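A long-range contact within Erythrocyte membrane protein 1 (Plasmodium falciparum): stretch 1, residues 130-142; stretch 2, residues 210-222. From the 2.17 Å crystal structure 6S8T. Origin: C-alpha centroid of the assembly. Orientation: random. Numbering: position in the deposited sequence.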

# COMPACT_ATOMS: atom_id res chain seq x y z
N TRP A 130 -23.43 18.16 -7.47
CA TRP A 130 -22.91 18.23 -8.83
C TRP A 130 -22.65 16.85 -9.40
O TRP A 130 -22.71 16.66 -10.63
CB TRP A 130 -21.62 19.06 -8.85
CG TRP A 130 -21.83 20.54 -8.68
CD1 TRP A 130 -23.03 21.20 -8.67
CD2 TRP A 130 -20.82 21.54 -8.51
NE1 TRP A 130 -22.82 22.55 -8.49
CE2 TRP A 130 -21.47 22.78 -8.39
CE3 TRP A 130 -19.42 21.50 -8.44
CZ2 TRP A 130 -20.78 23.98 -8.21
CZ3 TRP A 130 -18.73 22.69 -8.26
CH2 TRP A 130 -19.41 23.91 -8.15
N VAL A 131 -22.39 15.86 -8.55
CA VAL A 131 -22.11 14.51 -9.03
C VAL A 131 -23.40 13.78 -9.41
O VAL A 131 -23.42 13.00 -10.37
CB VAL A 131 -21.31 13.73 -7.97
CG1 VAL A 131 -20.96 12.34 -8.48
CG2 VAL A 131 -20.05 14.50 -7.60
N THR A 132 -24.50 14.03 -8.69
CA THR A 132 -25.69 13.20 -8.80
C THR A 132 -26.92 13.89 -9.36
O THR A 132 -27.84 13.20 -9.81
CB THR A 132 -26.06 12.61 -7.43
OG1 THR A 132 -26.33 13.68 -6.51
CG2 THR A 132 -24.93 11.75 -6.89
N GLU A 133 -26.98 15.23 -9.35
CA GLU A 133 -28.23 15.92 -9.67
C GLU A 133 -28.66 15.68 -11.11
O GLU A 133 -29.85 15.72 -11.41
CB GLU A 133 -28.09 17.42 -9.40
CG GLU A 133 -29.41 18.16 -9.32
CD GLU A 133 -30.23 17.76 -8.10
OE1 GLU A 133 -29.63 17.35 -7.09
OE2 GLU A 133 -31.48 17.86 -8.16
N ASP A 134 -27.71 15.44 -12.01
CA ASP A 134 -28.02 15.22 -13.42
C ASP A 134 -28.30 13.76 -13.74
O ASP A 134 -28.52 13.43 -14.92
CB ASP A 134 -26.88 15.73 -14.30
CG ASP A 134 -26.82 17.25 -14.35
OD1 ASP A 134 -27.89 17.88 -14.35
OD2 ASP A 134 -25.70 17.80 -14.38
N GLY A 135 -28.30 12.88 -12.75
CA GLY A 135 -28.56 11.47 -12.99
C GLY A 135 -27.45 10.72 -13.68
O GLY A 135 -27.68 9.60 -14.15
N LYS A 136 -26.25 11.29 -13.77
CA LYS A 136 -25.11 10.65 -14.41
C LYS A 136 -23.96 10.45 -13.43
O LYS A 136 -22.80 10.68 -13.75
CB LYS A 136 -24.65 11.46 -15.62
CG LYS A 136 -25.70 11.58 -16.73
CD LYS A 136 -25.08 12.01 -18.05
CE LYS A 136 -25.51 13.41 -18.45
NZ LYS A 136 -26.96 13.48 -18.81
N ALA A 137 -24.29 10.00 -12.21
CA ALA A 137 -23.27 9.81 -11.18
C ALA A 137 -22.31 8.68 -11.52
O ALA A 137 -21.19 8.67 -11.00
CB ALA A 137 -23.93 9.54 -9.83
N ILE A 138 -22.72 7.73 -12.36
CA ILE A 138 -21.82 6.66 -12.77
C ILE A 138 -20.63 7.23 -13.53
O ILE A 138 -19.48 6.82 -13.31
CB ILE A 138 -22.59 5.62 -13.61
CG1 ILE A 138 -23.45 4.75 -12.70
CG2 ILE A 138 -21.64 4.76 -14.41
CD1 ILE A 138 -22.64 3.99 -11.69
N HIS A 139 -20.88 8.19 -14.41
CA HIS A 139 -19.84 8.75 -15.26
C HIS A 139 -19.08 9.90 -14.60
O HIS A 139 -17.88 10.06 -14.84
CB HIS A 139 -20.45 9.23 -16.58
CG HIS A 139 -21.28 8.19 -17.27
ND1 HIS A 139 -20.74 7.15 -17.98
CD2 HIS A 139 -22.63 8.03 -17.34
CE1 HIS A 139 -21.71 6.39 -18.47
NE2 HIS A 139 -22.86 6.91 -18.09
N SER A 140 -19.76 10.71 -13.78
CA SER A 140 -19.08 11.82 -13.12
C SER A 140 -18.10 11.33 -12.06
O SER A 140 -17.06 11.97 -11.84
CB SER A 140 -20.11 12.77 -12.50
OG SER A 140 -20.95 13.33 -13.49
N LEU A 141 -18.40 10.21 -11.40
CA LEU A 141 -17.49 9.69 -10.39
C LEU A 141 -16.20 9.19 -11.01
O LEU A 141 -15.11 9.38 -10.44
CB LEU A 141 -18.16 8.57 -9.59
CG LEU A 141 -17.29 7.90 -8.52
CD1 LEU A 141 -16.84 8.90 -7.48
CD2 LEU A 141 -18.02 6.73 -7.87
N LEU A 142 -16.28 8.56 -12.19
CA LEU A 142 -15.09 8.04 -12.84
C LEU A 142 -14.12 9.17 -13.21
O LEU A 142 -12.90 9.00 -13.14
CB LEU A 142 -15.47 7.24 -14.09
CG LEU A 142 -14.31 6.72 -14.94
CD1 LEU A 142 -13.44 5.78 -14.12
CD2 LEU A 142 -14.81 6.04 -16.20
N HIS A 210 -19.02 11.13 1.44
CA HIS A 210 -19.42 11.51 0.09
C HIS A 210 -19.74 10.29 -0.75
O HIS A 210 -20.71 10.29 -1.52
CB HIS A 210 -18.33 12.35 -0.56
CG HIS A 210 -18.07 13.66 0.12
ND1 HIS A 210 -18.99 14.27 0.93
CD2 HIS A 210 -16.98 14.47 0.10
CE1 HIS A 210 -18.49 15.40 1.39
NE2 HIS A 210 -17.28 15.55 0.90
N LEU A 211 -18.94 9.23 -0.63
CA LEU A 211 -19.15 8.03 -1.44
C LEU A 211 -20.44 7.32 -1.05
O LEU A 211 -21.13 6.75 -1.91
CB LEU A 211 -17.96 7.09 -1.31
CG LEU A 211 -16.61 7.62 -1.81
CD1 LEU A 211 -15.52 6.57 -1.63
CD2 LEU A 211 -16.71 8.06 -3.26
N GLN A 212 -20.79 7.33 0.24
CA GLN A 212 -22.03 6.68 0.67
C GLN A 212 -23.25 7.38 0.10
O GLN A 212 -24.26 6.72 -0.18
CB GLN A 212 -22.09 6.64 2.19
CG GLN A 212 -21.00 5.79 2.81
CD GLN A 212 -20.93 5.94 4.32
OE1 GLN A 212 -20.05 5.36 4.97
NE2 GLN A 212 -21.85 6.72 4.88
N ILE A 213 -23.19 8.70 -0.08
CA ILE A 213 -24.32 9.40 -0.69
C ILE A 213 -24.34 9.18 -2.20
O ILE A 213 -25.40 8.98 -2.79
CB ILE A 213 -24.26 10.90 -0.34
CG1 ILE A 213 -24.44 11.10 1.17
CG2 ILE A 213 -25.33 11.67 -1.10
CD1 ILE A 213 -24.37 12.54 1.60
N ILE A 214 -23.17 9.20 -2.84
CA ILE A 214 -23.10 9.02 -4.29
C ILE A 214 -23.63 7.64 -4.68
O ILE A 214 -24.49 7.51 -5.56
CB ILE A 214 -21.67 9.25 -4.80
CG1 ILE A 214 -21.25 10.70 -4.58
CG2 ILE A 214 -21.56 8.88 -6.27
CD1 ILE A 214 -19.79 10.97 -4.87
N PHE A 215 -23.13 6.59 -4.02
CA PHE A 215 -23.55 5.24 -4.37
C PHE A 215 -24.99 4.96 -3.96
O PHE A 215 -25.61 4.04 -4.51
CB PHE A 215 -22.61 4.21 -3.73
CG PHE A 215 -21.33 4.03 -4.49
CD1 PHE A 215 -21.28 3.22 -5.62
CD2 PHE A 215 -20.17 4.66 -4.09
CE1 PHE A 215 -20.11 3.05 -6.33
CE2 PHE A 215 -18.99 4.50 -4.79
CZ PHE A 215 -18.95 3.69 -5.91
N GLY A 216 -25.54 5.71 -3.01
CA GLY A 216 -26.97 5.62 -2.75
C GLY A 216 -27.79 6.07 -3.94
O GLY A 216 -28.77 5.42 -4.32
N LYS A 217 -27.40 7.18 -4.57
CA LYS A 217 -28.04 7.61 -5.80
C LYS A 217 -27.76 6.65 -6.94
O LYS A 217 -28.60 6.49 -7.84
CB LYS A 217 -27.58 9.02 -6.17
CG LYS A 217 -28.36 10.14 -5.49
CD LYS A 217 -29.80 10.16 -5.96
CE LYS A 217 -30.51 11.43 -5.51
NZ LYS A 217 -30.36 11.65 -4.04
N ILE A 218 -26.58 6.03 -6.94
CA ILE A 218 -26.24 5.07 -8.00
C ILE A 218 -27.16 3.86 -7.93
O ILE A 218 -27.60 3.34 -8.97
CB ILE A 218 -24.76 4.67 -7.90
CG1 ILE A 218 -23.87 5.83 -8.35
CG2 ILE A 218 -24.49 3.41 -8.70
CD1 ILE A 218 -22.38 5.53 -8.26
N LYS A 219 -27.49 3.40 -6.72
CA LYS A 219 -28.38 2.25 -6.58
C LYS A 219 -29.75 2.55 -7.19
O LYS A 219 -30.37 1.66 -7.78
CB LYS A 219 -28.52 1.87 -5.10
CG LYS A 219 -29.45 0.69 -4.86
CD LYS A 219 -29.66 0.43 -3.37
CE LYS A 219 -30.67 -0.70 -3.17
NZ LYS A 219 -30.98 -0.95 -1.73
N GLU A 220 -30.22 3.79 -7.07
CA GLU A 220 -31.47 4.19 -7.70
C GLU A 220 -31.29 4.57 -9.16
O GLU A 220 -32.24 4.46 -9.94
CB GLU A 220 -32.10 5.35 -6.92
CG GLU A 220 -33.58 5.57 -7.19
CD GLU A 220 -34.46 4.52 -6.55
OE1 GLU A 220 -33.95 3.75 -5.70
OE2 GLU A 220 -35.66 4.45 -6.89
N GLU A 221 -30.09 5.01 -9.55
CA GLU A 221 -29.84 5.39 -10.93
C GLU A 221 -29.98 4.19 -11.87
O GLU A 221 -30.69 4.25 -12.88
CB GLU A 221 -28.45 6.02 -11.06
CG GLU A 221 -28.05 6.42 -12.48
CD GLU A 221 -26.66 7.04 -12.54
OE1 GLU A 221 -26.10 7.36 -11.46
OE2 GLU A 221 -26.12 7.21 -13.65
N ILE A 222 -29.30 3.08 -11.54
CA ILE A 222 -29.40 1.87 -12.35
C ILE A 222 -30.64 1.05 -12.04
O ILE A 222 -30.88 0.04 -12.71
CB ILE A 222 -28.16 0.97 -12.18
CG1 ILE A 222 -28.13 0.38 -10.77
CG2 ILE A 222 -26.89 1.76 -12.45
CD1 ILE A 222 -26.98 -0.57 -10.53

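The frame is a break between helical segments laid against one continuous helix. Residues 210-221 form that helix; opposite it, the chain turns at Thr132-Gly135, a type I beta turn closed by Gly135 N to Thr132 O at 3.0 Å, and re-enters a helix at Ala137. Gly135 leaves helical geometry with positive phi, a conformation that favours glycine, and Lys136 takes the N-cap position. Helix 137-142 then runs roughly antiparallel to its partner, at 145°, with axes 10.2 Å apart at their closest. The small side chain of Ala137 points toward the partner, and its CA lies 6.4 Å from the CA of Ile218.

Apolar packing supplies most of the pairings. Ala137 CB sits 4.0 Å from Ile218 CG1 and 4.3 Å from Ile214 CG2, so one methyl touches two isoleucines a helical turn apart. Ile138 CD1 reaches Ile218 CG2 at 3.6 Å. One turn on from Ala137, Leu141 spreads its two methyls: CD1 lies 4.3 Å from Leu211 CD2, while CD2 meets Phe215 CZ at 3.7 Å, obliquely to the ring. Just before the turn, Val131 CG1 packs on Ile214 CD1 at 4.0 Å; at its first residue, Thr132 turns its methyl inward, CG2 standing 3.9 Å from Lys217 CB, in the aliphatic part of that lysine.

The polar chemistry centres on Glu221, whose extended side chain reaches the start of helix 137-142, where backbone NH groups lack the acceptors of a preceding turn. Its OE1 accepts a weak hydrogen bond from Ala137 N, 3.3 Å long with a bent 123° angle at the hydrogen. Glu221 OE2 also lies 2.9 Å from Gly135 O, but both are acceptors and the pair is not counted as a hydrogen bond. The rule is apolar packing along the helices, with a carboxylate at the helix start.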